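Local coordinates for protein histone-lysine N-methyltransferase SETMAR (Homo sapiens, PDB 3BO5) that dimethylates a lysine of histone H3 using S-adenosylmethionine through its SET domain, in a transposase fusion that acts in DNA double-strand break repair, at residues S212-L217 against A278-A283; C153-E158 against P229-F234; W138-L143 against R207-S212. The protein carries 2 engineered substitutions. All blocks are in the same frame, centred on the assembly; numbering follows the deposited sequence.

Contact 1: residues S212-L217 against A278-A283; sequences SCEPNL and AKSCTA. With ZN (zinc ion), chain E.
A zinc ion bridges C213 and C281, two cysteines more than sixty residues apart in the chain. The metal sits 2.4 Å from C213 SG and 2.3 Å from C281 SG, and C274 and C276 complete its four thiolates. The two sulphurs reach it by different torsions: C213 SG lies beside its own backbone N, whereas C281 SG is anti to the backbone N (chi1 -170°). Weak N-H...S bonding adds to the clasp, T282 N standing 3.6 Å from C213 SG; this donor would be expected to temper slightly the negative charge on C213 SG.

Further along the same loop, E214 grips the turn that carries C281. Its extended chain passes over the methyl of A278, with E214 CD and A278 CB 3.6 Å apart, and a single carboxylate oxygen takes two bonds. S280 OG meets E214 OE2 at 2.7 Å on its anti lone pair, while S280 N, 2.9 Å from E214 OE2, comes from above the carboxylate plane. The other oxygen, E214 OE1, accepts from a water that in turn accepts from K279 N. The glutamate thus ties down the type I beta turn A278-C281, closed by C281 N to A278 O. One cysteine from the SET domain and three from the tail make this the zinc site of a post-SET domain.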
# COMPACT_ATOMS: atom_id res chain seq x y z
N SER A 212 -1.01 -12.76 4.07
CA SER A 212 -0.66 -13.67 5.12
C SER A 212 -1.57 -13.46 6.29
O SER A 212 -1.91 -12.33 6.57
CB SER A 212 0.77 -13.41 5.55
OG SER A 212 1.03 -14.27 6.70
N CYS A 213 -1.90 -14.56 7.01
CA CYS A 213 -2.67 -14.47 8.23
C CYS A 213 -1.84 -13.87 9.37
O CYS A 213 -2.39 -13.48 10.40
CB CYS A 213 -3.12 -15.92 8.56
SG CYS A 213 -4.37 -16.44 7.35
N GLU A 214 -0.52 -13.89 9.18
CA GLU A 214 0.42 -13.30 10.14
C GLU A 214 1.40 -12.53 9.30
O GLU A 214 2.55 -12.91 9.15
CB GLU A 214 1.15 -14.37 10.95
CG GLU A 214 0.30 -15.04 11.96
CD GLU A 214 1.06 -16.15 12.72
OE1 GLU A 214 2.33 -16.16 12.70
OE2 GLU A 214 0.35 -16.99 13.33
N PRO A 215 0.94 -11.39 8.81
CA PRO A 215 1.77 -10.72 7.82
C PRO A 215 2.86 -9.92 8.45
O PRO A 215 2.87 -9.68 9.65
CB PRO A 215 0.77 -9.76 7.18
CG PRO A 215 -0.18 -9.43 8.29
CD PRO A 215 -0.38 -10.73 8.98
N ASN A 216 3.72 -9.38 7.58
CA ASN A 216 4.80 -8.54 8.12
C ASN A 216 4.70 -7.08 7.75
O ASN A 216 5.59 -6.31 8.11
CB ASN A 216 6.19 -9.08 7.74
CG ASN A 216 6.40 -9.29 6.27
OD1 ASN A 216 5.61 -8.79 5.43
ND2 ASN A 216 7.48 -10.05 5.91
N LEU A 217 3.64 -6.74 7.02
CA LEU A 217 3.36 -5.32 6.72
C LEU A 217 2.01 -4.94 7.34
O LEU A 217 1.07 -5.75 7.42
CB LEU A 217 3.22 -5.08 5.23
CG LEU A 217 4.45 -5.46 4.44
CD1 LEU A 217 4.17 -5.28 2.95
CD2 LEU A 217 5.73 -4.70 4.90
N ALA A 278 1.36 -19.52 8.02
CA ALA A 278 1.36 -19.05 9.40
C ALA A 278 0.72 -20.05 10.36
O ALA A 278 -0.28 -20.74 10.01
CB ALA A 278 0.67 -17.67 9.49
N LYS A 279 1.22 -20.14 11.60
CA LYS A 279 0.56 -21.01 12.59
C LYS A 279 -0.91 -20.68 12.82
O LYS A 279 -1.72 -21.58 13.03
CB LYS A 279 1.38 -21.00 13.90
CG LYS A 279 2.83 -21.44 13.64
CD LYS A 279 3.08 -22.97 13.64
CE LYS A 279 3.81 -23.53 12.35
NZ LYS A 279 5.23 -23.16 12.04
N SER A 280 -1.27 -19.39 12.84
CA SER A 280 -2.66 -19.02 13.02
C SER A 280 -3.43 -18.99 11.70
O SER A 280 -4.52 -18.40 11.65
CB SER A 280 -2.79 -17.66 13.72
OG SER A 280 -2.28 -16.62 12.91
N CYS A 281 -2.88 -19.60 10.63
CA CYS A 281 -3.63 -19.59 9.33
C CYS A 281 -5.09 -20.02 9.50
O CYS A 281 -5.38 -20.98 10.24
CB CYS A 281 -2.97 -20.43 8.28
SG CYS A 281 -3.67 -20.21 6.59
N THR A 282 -6.00 -19.30 8.84
CA THR A 282 -7.43 -19.64 8.93
C THR A 282 -7.79 -20.61 7.81
O THR A 282 -8.95 -21.09 7.77
CB THR A 282 -8.24 -18.40 8.71
OG1 THR A 282 -7.93 -17.89 7.39
CG2 THR A 282 -7.92 -17.36 9.75
N ALA A 283 -6.84 -20.87 6.90
CA ALA A 283 -6.98 -21.72 5.71
C ALA A 283 -7.77 -21.07 4.57
O ALA A 283 -7.92 -21.68 3.50
CB ALA A 283 -7.62 -23.15 6.07
ZN ZN E . -3.14 -18.04 5.99
O HOH W 1 3.43 -18.50 12.36

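Contact 2: residues C153-E158 against P229-F234; sequences CEYAGE and PKLALF
E154 and K230 lie across one another on one side of an antiparallel strand pair, and Y155, L231 and L233 pack on the other; the pair belongs to the beta-sheet core of the SET domain. C153 with L233 forms a hydrogen-bonded pair: L233 N gives a 2.8 Å bond to C153 O, and the return bond from C153 N is weak. E154 with A232 is the non-hydrogen-bonded pair, and beyond it Y155 N bonds to L231 O at 2.8 Å. The same carbonyl also receives a CA-H...O contact from E154.

The E154 chain runs extended beyond CG and brings its carboxylate against the aliphatic part of the lysine. K230 bends at chi2 (-51°), and its CD lies against the carboxylate, 3.5 Å from E154 OE2. Its ammonium stays apart from the acid, K230 NZ being 4.7 Å from E154 OE2, and a water joins the two opposite charges.

On the apolar side, Y155 CB touches both leucines, 4.0 Å from L231 CB and 4.1 Å from L233 CD1. CG of Y155 is anti to the backbone N (chi1 -164°), and the ring leads away from the paired strand toward the cofactor side of the domain, where Y155 OH bonds to Y179 O. I181 and V197 of neighbouring strands also pack on L231. A second water closes the join where the strands part: it donates to E154 OE2 and Y155 O and accepts from L231 N at 2.7 Å.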
# COMPACT_ATOMS: atom_id res chain seq x y z
N CYS A 153 6.24 0.04 0.84
CA CYS A 153 5.75 0.48 -0.47
C CYS A 153 4.28 0.87 -0.35
O CYS A 153 3.63 0.54 0.63
CB CYS A 153 5.93 -0.60 -1.56
SG CYS A 153 4.94 -2.08 -1.25
N GLU A 154 3.80 1.61 -1.35
CA GLU A 154 2.32 1.80 -1.46
C GLU A 154 1.67 0.64 -2.15
O GLU A 154 2.28 -0.18 -2.80
CB GLU A 154 1.97 3.04 -2.32
CG GLU A 154 2.35 4.29 -1.68
CD GLU A 154 1.97 5.49 -2.58
OE1 GLU A 154 2.79 6.42 -2.63
OE2 GLU A 154 0.87 5.49 -3.24
N TYR A 155 0.34 0.60 -1.95
CA TYR A 155 -0.51 -0.18 -2.85
C TYR A 155 -1.22 0.88 -3.68
O TYR A 155 -2.15 1.56 -3.23
CB TYR A 155 -1.49 -0.97 -1.97
CG TYR A 155 -2.18 -2.12 -2.70
CD1 TYR A 155 -1.55 -3.35 -2.92
CD2 TYR A 155 -3.49 -1.92 -3.20
CE1 TYR A 155 -2.14 -4.39 -3.61
CE2 TYR A 155 -4.13 -2.98 -3.90
CZ TYR A 155 -3.47 -4.19 -4.10
OH TYR A 155 -4.06 -5.21 -4.77
N ALA A 156 -0.74 1.00 -4.94
CA ALA A 156 -1.16 2.14 -5.82
C ALA A 156 -1.70 1.62 -7.16
O ALA A 156 -1.22 0.67 -7.68
CB ALA A 156 0.05 3.10 -6.10
N GLY A 157 -2.75 2.26 -7.68
CA GLY A 157 -3.28 1.86 -8.99
C GLY A 157 -4.41 2.75 -9.33
O GLY A 157 -4.39 3.92 -9.01
N GLU A 158 -5.32 2.25 -10.18
CA GLU A 158 -6.44 3.12 -10.54
C GLU A 158 -7.34 3.33 -9.35
O GLU A 158 -7.70 2.35 -8.65
CB GLU A 158 -7.31 2.41 -11.59
CG GLU A 158 -6.64 2.25 -12.93
CD GLU A 158 -7.55 1.56 -13.90
OE1 GLU A 158 -7.47 0.35 -14.04
OE2 GLU A 158 -8.40 2.29 -14.45
N PRO A 229 -6.29 8.84 -0.15
CA PRO A 229 -5.11 8.45 0.62
C PRO A 229 -4.17 7.52 -0.11
O PRO A 229 -4.57 6.75 -0.99
CB PRO A 229 -5.68 7.67 1.80
CG PRO A 229 -6.85 6.96 1.20
CD PRO A 229 -7.49 8.16 0.37
N LYS A 230 -2.88 7.62 0.21
CA LYS A 230 -1.96 6.61 -0.17
C LYS A 230 -2.15 5.43 0.78
O LYS A 230 -2.45 5.61 1.96
CB LYS A 230 -0.55 7.19 0.06
CG LYS A 230 -0.32 8.48 -0.66
CD LYS A 230 -0.68 8.42 -2.15
CE LYS A 230 -0.24 9.74 -2.82
NZ LYS A 230 -0.93 9.77 -4.20
N LEU A 231 -2.03 4.22 0.24
CA LEU A 231 -2.23 3.00 1.03
C LEU A 231 -0.83 2.50 1.30
O LEU A 231 -0.22 1.81 0.51
CB LEU A 231 -3.01 1.96 0.21
CG LEU A 231 -4.42 2.43 -0.20
CD1 LEU A 231 -5.17 1.21 -0.77
CD2 LEU A 231 -5.18 3.15 0.89
N ALA A 232 -0.32 2.97 2.43
CA ALA A 232 1.14 2.86 2.68
C ALA A 232 1.42 1.64 3.52
O ALA A 232 0.85 1.54 4.60
CB ALA A 232 1.59 4.13 3.39
N LEU A 233 2.32 0.76 3.08
CA LEU A 233 2.61 -0.49 3.85
C LEU A 233 3.94 -0.22 4.54
O LEU A 233 4.92 0.20 3.91
CB LEU A 233 2.82 -1.71 2.94
CG LEU A 233 1.40 -2.01 2.40
CD1 LEU A 233 1.19 -1.96 0.93
CD2 LEU A 233 0.68 -3.05 3.20
N PHE A 234 3.87 -0.41 5.88
CA PHE A 234 5.08 -0.29 6.74
C PHE A 234 5.43 -1.62 7.32
O PHE A 234 4.56 -2.46 7.55
CB PHE A 234 4.81 0.71 7.89
CG PHE A 234 4.58 2.14 7.45
CD1 PHE A 234 5.62 3.04 7.44
CD2 PHE A 234 3.30 2.54 7.10
CE1 PHE A 234 5.39 4.37 7.04
CE2 PHE A 234 3.07 3.85 6.64
CZ PHE A 234 4.07 4.74 6.62
O HOH W 2 -1.24 4.13 -2.39
O HOH W 3 0.32 7.40 -5.13

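Contact 3: residues W138-L143 against R207-S212; sequences WGLRTL and RFLNHS. With SAH (S-adenosyl-L-homocysteine), chain F.
F208 and L140 form the close-packed half of the contact. F208 CD1 rests 3.8 Å from W138 CB, and F208 CB backs onto L140 CB. L140 CB points at F208 and L209, and with CG anti to the backbone N (chi1 -168°) L140 CD2 also meets L209 CD2 at 3.8 Å; V130 and L245 of flanking strands extend this apolar patch. G139 CA lies 3.3 Å from F208 O in a CA-H...O contact.

The other half is looser and polar. L140 N and N210 N both donate to one water. The W138 ring leads away and is partly exposed. N210 ND2 gives W138 O a bent bond of 3.1 Å (138° at the hydrogen) from above the carbonyl plane, and E244 OE2 takes the amide's stronger bond.

S-adenosylhomocysteine lies along this polar side. Its amino group donates to W138 O, its carboxylate oxygen O accepts from W138 N at 2.7 Å, and the adenine is read by H211: H211 N to N7, and N6 to H211 O at 2.9 Å. An alanine in place of N210 would probably leave W138 O with the ligand amine but without its amide partner, and E244 OE2 without this donor. With W138 and H211 each using N-H and C=O, both ends of the bound product, and by inference of S-adenosylmethionine, are probably recognised largely through backbone groups.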
# COMPACT_ATOMS: atom_id res chain seq x y z
N TRP A 138 2.97 -15.14 -8.20
CA TRP A 138 4.12 -14.27 -7.96
C TRP A 138 3.95 -13.60 -6.61
O TRP A 138 2.81 -13.46 -6.09
CB TRP A 138 4.18 -13.17 -9.03
CG TRP A 138 4.54 -13.76 -10.34
CD1 TRP A 138 3.69 -14.31 -11.26
CD2 TRP A 138 5.86 -14.00 -10.80
NE1 TRP A 138 4.44 -14.81 -12.34
CE2 TRP A 138 5.76 -14.64 -12.06
CE3 TRP A 138 7.12 -13.70 -10.29
CZ2 TRP A 138 6.88 -14.96 -12.83
CZ3 TRP A 138 8.25 -13.98 -11.09
CH2 TRP A 138 8.11 -14.66 -12.31
N GLY A 139 5.05 -13.28 -5.95
CA GLY A 139 5.02 -12.47 -4.72
C GLY A 139 6.08 -11.40 -4.77
O GLY A 139 6.82 -11.29 -5.76
N LEU A 140 6.16 -10.67 -3.68
CA LEU A 140 7.21 -9.61 -3.53
C LEU A 140 8.01 -9.97 -2.31
O LEU A 140 7.45 -10.25 -1.23
CB LEU A 140 6.55 -8.25 -3.37
CG LEU A 140 7.52 -7.08 -3.51
CD1 LEU A 140 7.94 -6.98 -4.96
CD2 LEU A 140 6.83 -5.78 -3.06
N ARG A 141 9.34 -9.93 -2.47
CA ARG A 141 10.17 -10.09 -1.28
C ARG A 141 11.22 -8.98 -1.24
O ARG A 141 11.46 -8.33 -2.20
CB ARG A 141 10.82 -11.49 -1.20
CG ARG A 141 11.80 -11.76 -2.35
CD ARG A 141 12.32 -13.21 -2.22
NE ARG A 141 12.99 -13.60 -3.47
CZ ARG A 141 13.28 -14.87 -3.75
NH1 ARG A 141 12.96 -15.84 -2.86
NH2 ARG A 141 13.90 -15.20 -4.87
N THR A 142 11.74 -8.77 -0.04
CA THR A 142 12.83 -7.83 0.08
C THR A 142 14.16 -8.56 -0.15
O THR A 142 14.35 -9.72 0.26
CB THR A 142 12.79 -7.13 1.42
OG1 THR A 142 13.87 -6.20 1.46
CG2 THR A 142 12.92 -8.08 2.62
N LEU A 143 15.10 -7.87 -0.77
CA LEU A 143 16.44 -8.44 -0.88
C LEU A 143 17.33 -7.88 0.18
O LEU A 143 18.55 -8.21 0.20
CB LEU A 143 17.06 -8.11 -2.25
CG LEU A 143 16.31 -8.66 -3.42
CD1 LEU A 143 16.91 -8.21 -4.79
CD2 LEU A 143 16.18 -10.15 -3.32
N ARG A 207 1.01 -4.45 -5.94
CA ARG A 207 0.06 -5.44 -6.48
C ARG A 207 0.60 -6.86 -6.28
O ARG A 207 -0.18 -7.81 -6.30
CB ARG A 207 -0.26 -5.20 -7.97
CG ARG A 207 0.97 -5.53 -8.84
CD ARG A 207 0.84 -4.93 -10.17
NE ARG A 207 -0.31 -5.43 -10.93
CZ ARG A 207 -0.30 -6.59 -11.61
NH1 ARG A 207 0.77 -7.41 -11.53
NH2 ARG A 207 -1.37 -6.97 -12.39
N PHE A 208 1.93 -7.02 -6.12
CA PHE A 208 2.47 -8.39 -5.96
C PHE A 208 2.48 -8.92 -4.54
O PHE A 208 2.86 -10.06 -4.32
CB PHE A 208 3.89 -8.44 -6.52
CG PHE A 208 3.91 -8.33 -8.02
CD1 PHE A 208 3.44 -9.41 -8.81
CD2 PHE A 208 4.37 -7.17 -8.66
CE1 PHE A 208 3.41 -9.30 -10.21
CE2 PHE A 208 4.33 -7.06 -10.07
CZ PHE A 208 3.89 -8.16 -10.84
N LEU A 209 2.03 -8.12 -3.58
CA LEU A 209 2.02 -8.57 -2.20
C LEU A 209 0.99 -9.64 -1.95
O LEU A 209 -0.23 -9.39 -2.15
CB LEU A 209 1.70 -7.43 -1.29
CG LEU A 209 2.83 -6.38 -1.27
CD1 LEU A 209 2.27 -5.05 -0.68
CD2 LEU A 209 4.12 -6.89 -0.57
N ASN A 210 1.47 -10.80 -1.50
CA ASN A 210 0.51 -11.84 -1.11
C ASN A 210 -0.07 -11.61 0.28
O ASN A 210 0.41 -10.79 1.08
CB ASN A 210 1.19 -13.22 -1.27
CG ASN A 210 1.34 -13.57 -2.71
OD1 ASN A 210 0.43 -13.37 -3.51
ND2 ASN A 210 2.50 -14.15 -3.07
N HIS A 211 -1.18 -12.32 0.56
CA HIS A 211 -1.77 -12.24 1.87
C HIS A 211 -1.05 -13.18 2.84
O HIS A 211 -0.61 -14.24 2.52
CB HIS A 211 -3.19 -12.88 1.74
CG HIS A 211 -3.82 -13.14 3.05
ND1 HIS A 211 -4.33 -12.12 3.83
CD2 HIS A 211 -4.02 -14.29 3.73
CE1 HIS A 211 -4.80 -12.64 4.96
NE2 HIS A 211 -4.59 -13.96 4.93
N SER A 212 -1.01 -12.76 4.07
CA SER A 212 -0.66 -13.67 5.12
C SER A 212 -1.57 -13.46 6.29
O SER A 212 -1.91 -12.33 6.57
CB SER A 212 0.77 -13.41 5.55
OG SER A 212 1.03 -14.27 6.70
N SAH F . 0.09 -13.85 -6.45
CA SAH F . -0.37 -12.63 -7.19
CB SAH F . -0.03 -11.32 -6.44
CG SAH F . -1.07 -11.10 -5.32
SD SAH F . -2.71 -10.71 -6.00
C SAH F . 0.25 -12.66 -8.61
O SAH F . 0.83 -13.66 -9.02
OXT SAH F . 0.13 -11.61 -9.32
C5' SAH F . -3.72 -11.86 -5.04
C4' SAH F . -3.69 -13.30 -5.54
O4' SAH F . -2.48 -13.96 -5.15
C3' SAH F . -4.77 -14.16 -4.95
O3' SAH F . -6.01 -14.01 -5.69
C2' SAH F . -4.22 -15.55 -5.03
O2' SAH F . -4.17 -16.03 -6.39
C1' SAH F . -2.77 -15.29 -4.67
N9 SAH F . -2.53 -15.26 -3.22
C8 SAH F . -2.12 -14.18 -2.44
N7 SAH F . -1.94 -14.60 -1.20
C5 SAH F . -2.18 -15.93 -1.14
C6 SAH F . -2.16 -16.82 -0.05
N6 SAH F . -1.78 -16.54 1.20
N1 SAH F . -2.54 -18.13 -0.37
C2 SAH F . -2.90 -18.49 -1.63
N3 SAH F . -2.90 -17.65 -2.73
C4 SAH F . -2.60 -16.37 -2.40
O HOH W 4 4.29 -11.37 -1.50

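In the fold
Contact 3 closes along the chain before contact 1 opens, and the two share S212; contact 2 crosses both. Centres of contacts 1 and 3 lie about 14 Å apart, as do those of 2 and 3; contacts 1 and 2 are about 21 Å apart. Strands 138-142 and 210-211 of contact 3 belong to one mixed sheet, strands 151-160 and 230-235 of contact 2 to the other, and contact 1 joins the loop between strands 210-211 and 217-223 to the C-terminal post-SET loop. L209 of contact 3 touches L217 of contact 1 and L233 of contact 2. Residues 207-213 thus run from the cofactor pocket to the zinc ligand C213, and the chain returns to the core at L217.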